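Local coordinates for 3-oxoacyl-(acyl-carrier protein) synthase II (Thermus thermophilus, PDB 1J3N) that probably catalyses the condensation of malonyl-ACP with a growing acyl chain during fatty acid elongation, working as a homodimeric enzyme of the thiolase superfamily, at residues A249-A253 / V352-Y356. Numbering follows the deposited sequence.
Sequences ARIYA and VQALY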
loop_
_atom_site.group_PDB
_atom_site.type_symbol
_atom_site.label_atom_id
_atom_site.label_comp_id
_atom_site.label_asym_id
_atom_site.label_seq_id
_atom_site.Cartn_x
_atom_site.Cartn_y
_atom_site.Cartn_z
ATOM N N ALA A 249 21.410 20.358 9.277
ATOM C CA ALA A 249 20.488 19.524 10.043
ATOM C C ALA A 249 21.095 18.616 11.107
ATOM O O ALA A 249 22.225 18.152 10.993
ATOM C CB ALA A 249 19.666 18.679 9.087
ATOM N N ARG A 250 20.321 18.365 12.153
ATOM C CA ARG A 250 20.765 17.469 13.206
ATOM C C ARG A 250 20.416 16.097 12.651
ATOM O O ARG A 250 19.262 15.839 12.301
ATOM C CB ARG A 250 19.994 17.731 14.504
ATOM C CG ARG A 250 20.394 16.810 15.657
ATOM C CD ARG A 250 19.379 15.700 15.908
ATOM N NE ARG A 250 18.183 16.218 16.567
ATOM C CZ ARG A 250 17.150 16.769 15.937
ATOM N NH1 ARG A 250 17.146 16.870 14.613
ATOM N NH2 ARG A 250 16.124 17.241 16.636
ATOM N N ILE A 251 21.412 15.228 12.542
ATOM C CA ILE A 251 21.190 13.891 12.010
ATOM C C ILE A 251 21.171 12.864 13.139
ATOM O O ILE A 251 22.119 12.760 13.920
ATOM C CB ILE A 251 22.281 13.547 10.978
ATOM C CG1 ILE A 251 22.154 14.493 9.784
ATOM C CG2 ILE A 251 22.177 12.096 10.548
ATOM C CD1 ILE A 251 23.296 14.396 8.803
ATOM N N TYR A 252 20.076 12.115 13.224
ATOM C CA TYR A 252 19.912 11.109 14.263
ATOM C C TYR A 252 20.662 9.827 13.941
ATOM O O TYR A 252 21.207 9.170 14.833
ATOM C CB TYR A 252 18.435 10.790 14.444
ATOM C CG TYR A 252 17.647 11.880 15.117
ATOM C CD1 TYR A 252 17.850 12.180 16.466
ATOM C CD2 TYR A 252 16.654 12.572 14.428
ATOM C CE1 TYR A 252 17.073 13.134 17.115
ATOM C CE2 TYR A 252 15.874 13.528 15.065
ATOM C CZ TYR A 252 16.084 13.799 16.407
ATOM O OH TYR A 252 15.281 14.713 17.051
ATOM N N ALA A 253 20.672 9.477 12.661
ATOM C CA ALA A 253 21.337 8.270 12.189
ATOM C C ALA A 253 21.170 8.154 10.682
ATOM O O ALA A 253 20.528 8.992 10.041
ATOM C CB ALA A 253 20.734 7.043 12.861
ATOM N N VAL A 352 16.204 4.367 16.181
ATOM C CA VAL A 352 17.060 5.490 15.821
ATOM C C VAL A 352 17.485 6.234 17.088
ATOM O O VAL A 352 18.614 6.711 17.175
ATOM C CB VAL A 352 16.326 6.473 14.866
ATOM C CG1 VAL A 352 17.081 7.785 14.767
ATOM C CG2 VAL A 352 16.200 5.847 13.496
ATOM N N GLN A 353 16.579 6.317 18.066
ATOM C CA GLN A 353 16.855 7.004 19.333
ATOM C C GLN A 353 17.916 6.272 20.156
ATOM O O GLN A 353 18.714 6.904 20.847
ATOM C CB GLN A 353 15.576 7.145 20.169
ATOM C CG GLN A 353 14.507 8.044 19.549
ATOM C CD GLN A 353 13.286 8.218 20.441
ATOM O OE1 GLN A 353 12.746 7.245 20.972
ATOM N NE2 GLN A 353 12.831 9.462 20.590
ATOM N N ALA A 354 17.921 4.943 20.090
ATOM C CA ALA A 354 18.903 4.155 20.826
ATOM C C ALA A 354 20.312 4.382 20.266
ATOM O O ALA A 354 21.281 4.397 21.018
ATOM C CB ALA A 354 18.554 2.677 20.765
ATOM N N LEU A 355 20.422 4.544 18.948
ATOM C CA LEU A 355 21.720 4.779 18.313
ATOM C C LEU A 355 22.231 6.177 18.631
ATOM O O LEU A 355 23.385 6.366 19.018
ATOM C CB LEU A 355 21.613 4.636 16.792
ATOM C CG LEU A 355 21.405 3.253 16.172
ATOM C CD1 LEU A 355 21.155 3.404 14.682
ATOM C CD2 LEU A 355 22.622 2.388 16.418
ATOM N N TYR A 356 21.352 7.154 18.444
ATOM C CA TYR A 356 21.642 8.561 18.683
ATOM C C TYR A 356 22.010 8.873 20.146
ATOM O O TYR A 356 22.987 9.573 20.415
ATOM C CB TYR A 356 20.415 9.376 18.268
ATOM C CG TYR A 356 20.559 10.870 18.405
ATOM C CD1 TYR A 356 21.317 11.604 17.497
ATOM C CD2 TYR A 356 19.931 11.552 19.445
ATOM C CE1 TYR A 356 21.448 12.985 17.619
ATOM C CE2 TYR A 356 20.055 12.936 19.581
ATOM C CZ TYR A 356 20.816 13.647 18.662
ATOM O OH TYR A 356 20.950 15.014 18.796
#
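Y252 and Y356 meet in a T-shaped stack that joins the end of the loop before strand 253-262 to helix 343-357. The ring centroids lie 4.8 Å apart with the planes at 72°, and Y252 presents its edge: its CD1 sits over the centre of one face of the Y356 ring, 3.6 Å from Y356 CG. The Y356 ring reaches the loop because its CG stands anti to the backbone N (chi1 -178°), which carries the ring off the helix and along the backbone of 251-252. There Y356 CB rests 3.5 Å from the carbonyl oxygen Y252 O, and the phenol end extends to R250, whose CD comes within 3.4 Å of Y356 OH. The contact is chiefly with the arginine's CG and CD, although the hydroxyl also lies at the edge of the guanidinium, near its plane; the bent chain then lays the guanidinium over the phenol end of Y252. Both polar ends are held by D85, which takes a hydrogen bond from R250 NH2 on its backbone oxygen and bonds Y252 OH through its carboxylate, so the Y252 ring is fixed at its far end as well. Replacing Y356 by an alanine is likely to take the aromatic face from the edge of Y252 and open a gap beside the CG and CD of R250. One turn before Y356, V352 CG1 presses tightly on Y252 CB at 3.3 Å; next to Y356 in the chain, L355 brings its CD1 to 4.1 Å from A253 CB. V352 and L355 also touch F405 of strand 399-406, and Y252 and A253 make backbone hydrogen bonds to V6. The loop leading into strand 253-262 thus packs on helix 343-357 beside the point where that helix lies on the mixed sheet, as in the layered alpha/beta architecture of the thiolase fold.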